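Local coordinates for Non-structural polyprotein (Sindbis virus, PDB 4GUA) that is cleaved by its own nsP2 cysteine protease, the precursor here joining protease, methyltransferase-like, macro and zinc-binding parts of the viral replication machinery, at residues 287-293 / 308-314; 558-563 / 582-588; 23-28 / 73-78. All blocks are in the same frame, centred on the assembly; numbering follows the deposited sequence.

Interaction 1 (287-293 / 308-314); sequences KFVRVSA and IFRQLDN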
loop_
_atom_site.group_PDB
_atom_site.type_symbol
_atom_site.label_atom_id
_atom_site.label_comp_id
_atom_site.label_asym_id
_atom_site.label_seq_id
_atom_site.Cartn_x
_atom_site.Cartn_y
_atom_site.Cartn_z
ATOM N N LYS A 287 0.668 -1.351 11.828
ATOM C CA LYS A 287 0.592 -1.824 13.211
ATOM C C LYS A 287 0.831 -3.327 13.390
ATOM O O LYS A 287 0.896 -3.810 14.525
ATOM C CB LYS A 287 -0.774 -1.476 13.806
ATOM C CG LYS A 287 -1.071 0.004 13.844
ATOM C CD LYS A 287 -2.442 0.291 14.427
ATOM C CE LYS A 287 -2.754 1.783 14.392
ATOM N NZ LYS A 287 -1.732 2.599 15.096
ATOM N N PHE A 288 0.955 -4.063 12.287
ATOM C CA PHE A 288 1.057 -5.528 12.346
ATOM C C PHE A 288 2.305 -6.048 11.657
ATOM O O PHE A 288 2.840 -5.410 10.752
ATOM C CB PHE A 288 -0.172 -6.180 11.711
ATOM C CG PHE A 288 -1.447 -5.935 12.462
ATOM C CD1 PHE A 288 -2.151 -4.751 12.294
ATOM C CD2 PHE A 288 -1.949 -6.895 13.323
ATOM C CE1 PHE A 288 -3.328 -4.523 12.985
ATOM C CE2 PHE A 288 -3.126 -6.677 14.015
ATOM C CZ PHE A 288 -3.817 -5.489 13.848
ATOM N N VAL A 289 2.755 -7.221 12.090
ATOM C CA VAL A 289 3.939 -7.856 11.522
ATOM C C VAL A 289 3.678 -8.286 10.079
ATOM O O VAL A 289 4.498 -8.052 9.190
ATOM C CB VAL A 289 4.347 -9.100 12.342
ATOM C CG1 VAL A 289 5.585 -9.738 11.756
ATOM C CG2 VAL A 289 4.603 -8.723 13.786
ATOM N N ARG A 290 2.520 -8.904 9.860
ATOM C CA ARG A 290 2.111 -9.368 8.537
ATOM C C ARG A 290 0.691 -8.929 8.223
ATOM O O ARG A 290 -0.120 -8.702 9.124
ATOM C CB ARG A 290 2.115 -10.890 8.460
ATOM C CG ARG A 290 3.454 -11.577 8.433
ATOM C CD ARG A 290 3.195 -13.061 8.274
ATOM N NE ARG A 290 4.400 -13.877 8.280
ATOM C CZ ARG A 290 5.073 -14.241 7.198
ATOM N NH1 ARG A 290 4.681 -13.847 5.991
ATOM N NH2 ARG A 290 6.152 -14.999 7.330
ATOM N N VAL A 291 0.389 -8.813 6.938
ATOM C CA VAL A 291 -0.991 -8.691 6.508
ATOM C C VAL A 291 -1.165 -9.382 5.160
ATOM O O VAL A 291 -0.349 -9.216 4.252
ATOM C CB VAL A 291 -1.460 -7.214 6.451
ATOM C CG1 VAL A 291 -0.483 -6.364 5.672
ATOM C CG2 VAL A 291 -2.854 -7.119 5.849
ATOM N N SER A 292 -2.241 -10.158 5.052
ATOM C CA SER A 292 -2.575 -10.901 3.849
ATOM C C SER A 292 -4.070 -10.750 3.611
ATOM O O SER A 292 -4.707 -9.884 4.209
ATOM C CB SER A 292 -2.210 -12.375 3.994
ATOM O OG SER A 292 -2.246 -13.031 2.733
ATOM N N ALA A 293 -4.612 -11.545 2.694
ATOM C CA ALA A 293 -6.033 -11.496 2.362
ATOM C C ALA A 293 -6.552 -12.877 2.002
ATOM O O ALA A 293 -5.783 -13.793 1.695
ATOM C CB ALA A 293 -6.268 -10.544 1.207
ATOM N N ILE A 308 -6.562 -9.917 6.560
ATOM C CA ILE A 308 -6.006 -10.549 7.748
ATOM C C ILE A 308 -4.731 -9.848 8.226
ATOM O O ILE A 308 -3.682 -9.962 7.610
ATOM C CB ILE A 308 -5.699 -12.024 7.431
ATOM C CG1 ILE A 308 -6.973 -12.708 6.929
ATOM C CG2 ILE A 308 -5.151 -12.741 8.653
ATOM C CD1 ILE A 308 -6.755 -14.064 6.319
ATOM N N PHE A 309 -4.837 -9.119 9.331
ATOM C CA PHE A 309 -3.690 -8.480 9.971
ATOM C C PHE A 309 -3.196 -9.366 11.120
ATOM O O PHE A 309 -3.952 -9.655 12.045
ATOM C CB PHE A 309 -4.103 -7.106 10.517
ATOM C CG PHE A 309 -4.686 -6.189 9.477
ATOM C CD1 PHE A 309 -6.025 -6.265 9.137
ATOM C CD2 PHE A 309 -3.899 -5.243 8.843
ATOM C CE1 PHE A 309 -6.568 -5.417 8.171
ATOM C CE2 PHE A 309 -4.436 -4.392 7.879
ATOM C CZ PHE A 309 -5.771 -4.482 7.547
ATOM N N ARG A 310 -1.932 -9.783 11.076
ATOM C CA ARG A 310 -1.419 -10.768 12.031
ATOM C C ARG A 310 -0.391 -10.186 12.999
ATOM O O ARG A 310 0.559 -9.521 12.575
ATOM C CB ARG A 310 -0.754 -11.923 11.285
ATOM C CG ARG A 310 -1.682 -12.789 10.470
ATOM C CD ARG A 310 -0.909 -13.926 9.814
ATOM N NE ARG A 310 -1.725 -14.639 8.841
ATOM C CZ ARG A 310 -2.683 -15.498 9.166
ATOM N NH1 ARG A 310 -2.948 -15.753 10.444
ATOM N NH2 ARG A 310 -3.381 -16.105 8.220
ATOM N N GLN A 311 -0.547 -10.506 14.286
ATOM C CA GLN A 311 0.408 -10.092 15.312
ATOM C C GLN A 311 0.549 -8.586 15.506
ATOM O O GLN A 311 1.489 -7.972 14.991
ATOM C CB GLN A 311 1.780 -10.694 15.041
ATOM C CG GLN A 311 1.832 -12.193 15.154
ATOM C CD GLN A 311 3.230 -12.715 14.915
ATOM O OE1 GLN A 311 3.880 -13.214 15.828
ATOM N NE2 GLN A 311 3.707 -12.589 13.677
ATOM N N LEU A 312 -0.401 -7.992 16.227
ATOM C CA LEU A 312 -0.381 -6.554 16.476
ATOM C C LEU A 312 0.668 -6.196 17.513
ATOM O O LEU A 312 0.568 -6.612 18.661
ATOM C CB LEU A 312 -1.738 -6.138 17.050
ATOM C CG LEU A 312 -1.827 -4.775 17.746
ATOM C CD1 LEU A 312 -1.892 -3.664 16.722
ATOM C CD2 LEU A 312 -3.031 -4.725 18.665
ATOM N N ASP A 313 1.695 -5.458 17.096
ATOM C CA ASP A 313 2.571 -4.744 18.024
ATOM C C ASP A 313 2.352 -3.220 18.021
ATOM O O ASP A 313 2.992 -2.487 18.784
ATOM C CB ASP A 313 4.036 -5.092 17.761
ATOM C CG ASP A 313 4.479 -4.731 16.363
ATOM O OD1 ASP A 313 3.764 -3.959 15.688
ATOM O OD2 ASP A 313 5.542 -5.228 15.928
ATOM N N ASN A 314 1.465 -2.750 17.148
ATOM C CA ASN A 314 1.211 -1.315 16.981
ATOM C C ASN A 314 2.498 -0.500 16.826
ATOM O O ASN A 314 2.709 0.509 17.500
ATOM C CB ASN A 314 0.395 -0.766 18.157
ATOM C CG ASN A 314 -0.097 0.649 17.914
ATOM O OD1 ASN A 314 -0.391 1.035 16.783
ATOM N ND2 ASN A 314 -0.165 1.437 18.975
#

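Interaction 2 (558-563 / 582-588); sequences EIKVLF and MEAIREK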
loop_
_atom_site.group_PDB
_atom_site.type_symbol
_atom_site.label_atom_id
_atom_site.label_comp_id
_atom_site.label_asym_id
_atom_site.label_seq_id
_atom_site.Cartn_x
_atom_site.Cartn_y
_atom_site.Cartn_z
ATOM N N GLU A 558 4.742 10.702 -13.831
ATOM C CA GLU A 558 4.435 10.513 -15.237
ATOM C C GLU A 558 5.636 9.941 -15.953
ATOM O O GLU A 558 5.490 9.095 -16.825
ATOM C CB GLU A 558 4.009 11.836 -15.872
ATOM C CG GLU A 558 3.588 11.723 -17.323
ATOM C CD GLU A 558 2.926 12.983 -17.835
ATOM O OE1 GLU A 558 2.935 14.006 -17.113
ATOM O OE2 GLU A 558 2.400 12.957 -18.965
ATOM N N ILE A 559 6.825 10.381 -15.554
ATOM C CA ILE A 559 8.055 9.923 -16.184
ATOM C C ILE A 559 8.201 8.427 -15.904
ATOM O O ILE A 559 8.601 7.658 -16.778
ATOM C CB ILE A 559 9.288 10.707 -15.669
ATOM C CG1 ILE A 559 9.271 12.140 -16.215
ATOM C CG2 ILE A 559 10.583 10.024 -16.094
ATOM C CD1 ILE A 559 10.390 13.025 -15.690
ATOM N N LYS A 560 7.857 8.021 -14.685
ATOM C CA LYS A 560 7.883 6.614 -14.306
ATOM C C LYS A 560 6.838 5.804 -15.071
ATOM O O LYS A 560 7.041 4.627 -15.367
ATOM C CB LYS A 560 7.625 6.494 -12.804
ATOM C CG LYS A 560 8.074 5.200 -12.129
ATOM C CD LYS A 560 8.992 4.313 -12.964
ATOM C CE LYS A 560 9.070 2.923 -12.361
ATOM N NZ LYS A 560 9.540 2.974 -10.946
ATOM N N VAL A 561 5.720 6.430 -15.405
ATOM C CA VAL A 561 4.718 5.748 -16.209
ATOM C C VAL A 561 5.240 5.527 -17.625
ATOM O O VAL A 561 5.038 4.456 -18.198
ATOM C CB VAL A 561 3.393 6.542 -16.238
ATOM C CG1 VAL A 561 2.434 5.989 -17.271
ATOM C CG2 VAL A 561 2.752 6.528 -14.864
ATOM N N LEU A 562 5.929 6.527 -18.172
ATOM C CA LEU A 562 6.447 6.477 -19.545
ATOM C C LEU A 562 7.653 5.551 -19.689
ATOM O O LEU A 562 7.928 5.032 -20.770
ATOM C CB LEU A 562 6.860 7.879 -19.993
ATOM C CG LEU A 562 5.758 8.936 -20.021
ATOM C CD1 LEU A 562 6.362 10.326 -20.176
ATOM C CD2 LEU A 562 4.753 8.647 -21.123
ATOM N N PHE A 563 8.391 5.385 -18.601
ATOM C CA PHE A 563 9.597 4.575 -18.602
ATOM C C PHE A 563 9.555 3.635 -17.406
ATOM O O PHE A 563 10.159 3.911 -16.369
ATOM C CB PHE A 563 10.833 5.475 -18.544
ATOM C CG PHE A 563 10.944 6.423 -19.706
ATOM C CD1 PHE A 563 10.246 7.617 -19.705
ATOM C CD2 PHE A 563 11.744 6.125 -20.793
ATOM C CE1 PHE A 563 10.340 8.494 -20.764
ATOM C CE2 PHE A 563 11.841 7.000 -21.857
ATOM C CZ PHE A 563 11.135 8.185 -21.840
ATOM N N MET A 582 8.500 18.571 -20.010
ATOM C CA MET A 582 7.741 17.331 -20.089
ATOM C C MET A 582 7.376 16.949 -21.511
ATOM O O MET A 582 7.654 15.837 -21.931
ATOM C CB MET A 582 6.487 17.399 -19.209
ATOM C CG MET A 582 6.765 17.191 -17.708
ATOM S SD MET A 582 7.578 15.626 -17.280
ATOM C CE MET A 582 6.348 14.438 -17.799
ATOM N N GLU A 583 6.741 17.862 -22.242
ATOM C CA GLU A 583 6.312 17.570 -23.606
ATOM C C GLU A 583 7.407 16.844 -24.379
ATOM O O GLU A 583 7.124 15.913 -25.134
ATOM C CB GLU A 583 5.975 18.852 -24.365
ATOM C CG GLU A 583 6.998 19.968 -24.206
ATOM C CD GLU A 583 7.118 20.844 -25.453
ATOM O OE1 GLU A 583 6.080 21.174 -26.068
ATOM O OE2 GLU A 583 8.261 21.193 -25.825
ATOM N N ALA A 584 8.653 17.273 -24.196
ATOM C CA ALA A 584 9.774 16.688 -24.925
ATOM C C ALA A 584 9.965 15.225 -24.536
ATOM O O ALA A 584 10.205 14.374 -25.388
ATOM C CB ALA A 584 11.038 17.469 -24.654
ATOM N N ILE A 585 9.876 14.945 -23.240
ATOM C CA ILE A 585 10.031 13.587 -22.731
ATOM C C ILE A 585 8.868 12.708 -23.186
ATOM O O ILE A 585 9.028 11.508 -23.406
ATOM C CB ILE A 585 10.131 13.567 -21.197
ATOM C CG1 ILE A 585 11.338 14.395 -20.749
ATOM C CG2 ILE A 585 10.234 12.137 -20.690
ATOM C CD1 ILE A 585 12.089 13.813 -19.580
ATOM N N ARG A 586 7.694 13.311 -23.329
ATOM C CA ARG A 586 6.528 12.575 -23.780
ATOM C C ARG A 586 6.719 12.178 -25.243
ATOM O O ARG A 586 6.281 11.108 -25.661
ATOM C CB ARG A 586 5.261 13.409 -23.609
ATOM C CG ARG A 586 4.923 13.736 -22.168
ATOM C CD ARG A 586 3.650 14.561 -22.080
ATOM N NE ARG A 586 3.343 14.941 -20.702
ATOM C CZ ARG A 586 3.182 16.187 -20.264
ATOM N NH1 ARG A 586 3.274 17.225 -21.084
ATOM N NH2 ARG A 586 2.913 16.398 -18.987
ATOM N N GLU A 587 7.359 13.054 -26.019
ATOM C CA GLU A 587 7.771 12.721 -27.383
ATOM C C GLU A 587 8.830 11.620 -27.393
ATOM O O GLU A 587 8.797 10.727 -28.236
ATOM C CB GLU A 587 8.292 13.959 -28.116
ATOM C CG GLU A 587 7.586 14.226 -29.438
ATOM C CD GLU A 587 6.755 15.495 -29.414
ATOM O OE1 GLU A 587 5.541 15.402 -29.135
ATOM O OE2 GLU A 587 7.317 16.585 -29.667
ATOM N N LYS A 588 9.764 11.684 -26.447
ATOM C CA LYS A 588 10.793 10.655 -26.303
ATOM C C LYS A 588 10.155 9.278 -26.071
ATOM O O LYS A 588 10.773 8.245 -26.321
ATOM C CB LYS A 588 11.760 11.051 -25.164
ATOM C CG LYS A 588 12.862 10.038 -24.791
ATOM C CD LYS A 588 13.554 9.330 -25.960
ATOM C CE LYS A 588 14.828 8.621 -25.485
ATOM N NZ LYS A 588 14.968 7.247 -26.051
#

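Interaction 3 (23-28 / 73-78); sequences PILATA and FSKQSI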
loop_
_atom_site.group_PDB
_atom_site.type_symbol
_atom_site.label_atom_id
_atom_site.label_comp_id
_atom_site.label_asym_id
_atom_site.label_seq_id
_atom_site.Cartn_x
_atom_site.Cartn_y
_atom_site.Cartn_z
ATOM N N PRO A 23 -18.786 25.153 1.218
ATOM C CA PRO A 23 -18.069 26.297 0.642
ATOM C C PRO A 23 -16.867 25.888 -0.219
ATOM O O PRO A 23 -16.501 26.610 -1.145
ATOM C CB PRO A 23 -17.620 27.089 1.882
ATOM C CG PRO A 23 -17.543 26.099 2.956
ATOM C CD PRO A 23 -18.655 25.112 2.683
ATOM N N ILE A 24 -16.260 24.745 0.074
ATOM C CA ILE A 24 -15.149 24.274 -0.738
ATOM C C ILE A 24 -15.666 23.873 -2.109
ATOM O O ILE A 24 -15.056 24.200 -3.127
ATOM C CB ILE A 24 -14.427 23.093 -0.073
ATOM C CG1 ILE A 24 -13.703 23.588 1.179
ATOM C CG2 ILE A 24 -13.425 22.464 -1.030
ATOM C CD1 ILE A 24 -13.201 22.488 2.075
ATOM N N LEU A 25 -16.818 23.211 -2.143
ATOM C CA LEU A 25 -17.443 22.849 -3.410
ATOM C C LEU A 25 -17.824 24.100 -4.215
ATOM O O LEU A 25 -17.752 24.115 -5.443
ATOM C CB LEU A 25 -18.676 21.978 -3.162
ATOM C CG LEU A 25 -18.436 20.658 -2.418
ATOM C CD1 LEU A 25 -19.726 19.865 -2.276
ATOM C CD2 LEU A 25 -17.373 19.826 -3.124
ATOM N N ALA A 26 -18.213 25.154 -3.513
ATOM C CA ALA A 26 -18.617 26.396 -4.156
ATOM C C ALA A 26 -17.517 26.997 -5.035
ATOM O O ALA A 26 -17.804 27.552 -6.092
ATOM C CB ALA A 26 -19.037 27.378 -3.120
ATOM N N THR A 27 -16.263 26.903 -4.604
ATOM C CA THR A 27 -15.168 27.482 -5.379
ATOM C C THR A 27 -15.060 26.820 -6.745
ATOM O O THR A 27 -14.516 27.399 -7.682
ATOM C CB THR A 27 -13.809 27.327 -4.675
ATOM O OG1 THR A 27 -13.464 25.935 -4.599
ATOM C CG2 THR A 27 -13.845 27.921 -3.281
ATOM N N ALA A 28 -15.571 25.600 -6.845
ATOM C CA ALA A 28 -15.536 24.847 -8.089
ATOM C C ALA A 28 -16.830 25.007 -8.868
ATOM O O ALA A 28 -17.024 24.356 -9.892
ATOM C CB ALA A 28 -15.286 23.375 -7.803
ATOM N N PHE A 73 -8.762 20.255 -6.216
ATOM C CA PHE A 73 -9.201 20.939 -5.000
ATOM C C PHE A 73 -8.066 21.442 -4.090
ATOM O O PHE A 73 -8.311 21.773 -2.932
ATOM C CB PHE A 73 -10.213 20.093 -4.234
ATOM C CG PHE A 73 -11.599 20.186 -4.794
ATOM C CD1 PHE A 73 -12.376 21.302 -4.554
ATOM C CD2 PHE A 73 -12.117 19.172 -5.576
ATOM C CE1 PHE A 73 -13.651 21.400 -5.073
ATOM C CE2 PHE A 73 -13.395 19.264 -6.097
ATOM C CZ PHE A 73 -14.160 20.378 -5.848
ATOM N N SER A 74 -6.831 21.424 -4.593
ATOM C CA SER A 74 -5.636 21.662 -3.775
ATOM C C SER A 74 -5.210 23.127 -3.617
ATOM O O SER A 74 -4.153 23.424 -3.057
ATOM C CB SER A 74 -4.460 20.859 -4.332
ATOM O OG SER A 74 -4.231 19.693 -3.561
ATOM N N LYS A 75 -6.015 24.040 -4.129
ATOM C CA LYS A 75 -5.783 25.459 -3.928
ATOM C C LYS A 75 -6.110 25.783 -2.473
ATOM O O LYS A 75 -7.171 25.397 -1.976
ATOM C CB LYS A 75 -6.649 26.218 -4.929
ATOM C CG LYS A 75 -6.874 27.689 -4.699
ATOM C CD LYS A 75 -8.400 27.838 -4.658
ATOM C CE LYS A 75 -8.963 29.146 -5.174
ATOM N NZ LYS A 75 -10.468 29.119 -5.156
ATOM N N GLN A 76 -5.213 26.479 -1.774
ATOM C CA GLN A 76 -5.388 26.621 -0.332
ATOM C C GLN A 76 -6.244 27.831 -0.077
ATOM O O GLN A 76 -5.754 28.948 -0.016
ATOM C CB GLN A 76 -4.038 26.860 0.353
ATOM C CG GLN A 76 -2.962 25.852 0.025
ATOM C CD GLN A 76 -3.321 24.470 0.488
ATOM O OE1 GLN A 76 -3.738 23.628 -0.304
ATOM N NE2 GLN A 76 -3.173 24.225 1.787
ATOM N N SER A 77 -7.509 27.595 0.209
ATOM C CA SER A 77 -8.463 28.680 0.293
ATOM C C SER A 77 -9.231 28.606 1.583
ATOM O O SER A 77 -9.081 29.441 2.469
ATOM C CB SER A 77 -9.463 28.587 -0.858
ATOM O OG SER A 77 -8.858 28.755 -2.126
ATOM N N ILE A 78 -10.059 27.576 1.661
ATOM C CA ILE A 78 -10.937 27.368 2.784
ATOM C C ILE A 78 -10.432 26.199 3.597
ATOM O O ILE A 78 -10.253 25.104 3.074
ATOM C CB ILE A 78 -12.343 27.074 2.287
ATOM C CG1 ILE A 78 -12.773 28.187 1.324
ATOM C CG2 ILE A 78 -13.297 26.916 3.460
ATOM C CD1 ILE A 78 -14.028 27.875 0.556
#

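Interaction 1 (287-293 / 308-314)
Arg290 and Arg310 face each other as a hydrogen-bonded pair on two antiparallel strands; the axes of 290-293 and 308-310 pass 4.7 Å apart at 160°. Arg310 N gives Arg290 O a nearly straight bond of 2.9 Å, while the return bond from Arg290 N is weak. Next along, Ser292 and Ile308 bond in both directions. The other way, Val289 and Arg290 both sit opposite Arg310, a classic beta bulge: Val289 N bonds weakly to Arg310 O and also to Gln311 O, at 3.3 Å. Past the corner, Asn314 N reaches Lys287 O at 2.9 Å.

The Phe288 ring is held between two aliphatic groups. Phe309 CB lies over the middle of one face, 3.3 Å from the centroid; Leu312 CD1 covers the opposite face nearer the rim. Arg310 O and Gln311 N lie at the ring's edge, in its plane. The Phe309 ring is inclined to that of Phe288 by 46°, and Val291 CG2 rests over one of its faces. With chi1 at 50°, Val291 CG1 takes the place between N and C, leaving CG2 anti to the backbone N and alongside Phe309. Lys287 runs beside Asn314, and its NZ meets Asn314 OD1 at 2.7 Å in the carbonyl plane; Glu513 O also takes a bond from NZ.

On the other face, Arg290 and Arg310 touch through their CB atoms. Ile308 CG2 lies over the Arg310 guanidinium, whose NH2 bonds to Gly341 O. Helices 275-286 and 237-257 cover the Phe288-Phe309 face. The hairpin formed by strands 288-294 and 305-312 ends a seven-stranded sheet of order 3-2-1-4-5-7-6, with 305-312 antiparallel to both neighbours, the topology of the Rossmann-like methyltransferase fold.

Interaction 2 (558-563 / 582-588)
Arg586 meets Glu558 side-on, in a two-nitrogen salt bridge. NE reaches Glu558 OE2 at 2.8 Å and NH2 reaches OE1 at 3.0 Å, so each carboxylate oxygen has its own donor. Both oxygens lie close to the guanidinium plane, but the two flat groups are turned 38° apart: OE1 is met on its syn side, whereas OE2 is approached from above the carboxylate plane.

Met582 stands behind this pair. Its CB covers one face of the guanidinium, and the chain then folds back at chi2 and chi3, bringing CE beside Glu558 OE1 and SD against Ile559 CG1 at 4.0 Å. Glu558 stretches out to the bridge with CG anti to its own N (chi1 -177°). Below the ion pair the contact is apolar. Ile585 CG2 packs on Phe563 CE1 at 3.6 Å, and more loosely on Leu562 CD1, which also touches the Arg586 CG methylene. At the far end Lys588 CG lies at the edge of the Phe563 ring, 3.9 Å from CZ.

The short axes of 558-562 and 583-588 run nearly parallel, 12° apart and 10.4 Å from each other, a gap spanned by side chains. Helix 566-577 lies between them in sequence and packs Ser569 and Gln572 on Ile559, and Gln572 on Phe563, within the nsP3 zinc-binding region.

Interaction 3 (23-28 / 73-78)
Ile78 and Phe73 carry most of the apolar contact, reaching the last turns of helix 16-27 from the two ends of segment 73-78. Ile78 and Ile24 slide past each other in opposite directions, Ile24 CG1 lying 3.9 Å from Ile78 CB. With its CG1 anti to the carbonyl carbon (chi1 -53°) and the chain extended beyond, Ile78 places CD1 between Pro23 CB and Thr27 CG2, the latter 3.8 Å away; the methyl thus bridges residues one turn apart on the helix. The Phe73 ring comes in obliquely to Ile24, with CD1 at 3.9 Å from Ile24 CG2. Its CE1 lies 3.7 Å from Ala28 CB, and Leu25 CD2 touches CZ more loosely. Ile24 O sits at the ring's edge, close to its plane. Cys60 of helix 52-64 also meets Phe73.

Both segments belong to the C9 peptidase of clan CA, whose members share a papain-like fold; there the nucleophilic cysteine typically sits at the start of a helix, and 16-27 is consistent with that element. Its backbone is kinked at Pro23 and Ile24, whose nitrogens make no bond to the preceding turn.

No hydrogen bond crosses between the segments, and the polar links are local or lead elsewhere. Thr27 OG1 gives a bond to Ile24 O of 2.8 Å, in the carbonyl plane; chi1 of 66° turns the hydroxyl back over the helix and leaves CG2 directed at Ile78. The same OG1 is bonded to Tyr105 N, which ties the helix end to the loop that follows strand 102-103.

Through the backbone, Phe73 and Lys75 bond to Gly104 and Ile78 to Tyr103, so the segment is laid against strand 102-103 while Ser74 touches Glu545 of the nsP3 zinc-binding region.

From the N terminus the three contacts come in series, none nested in or crossing another. Interaction 3 comes first, closing a 44-residue loop that contains helix 52-64 and tying a helix end to the approach to strand 78-83 in the protease. Interaction 1 closes a short hairpin connection of 14 residues at the edge of the methyltransferase-like sheet. Interaction 2, in the zinc-binding region, closes around helix 566-577. They do not touch: nearest atoms are about 16 Å apart for interactions 2 and 3, about 22 Å for 1 and 2, and about 25 Å for 1 and 3. Interactions 1 and 2 lie on opposite sides of the chain's centre.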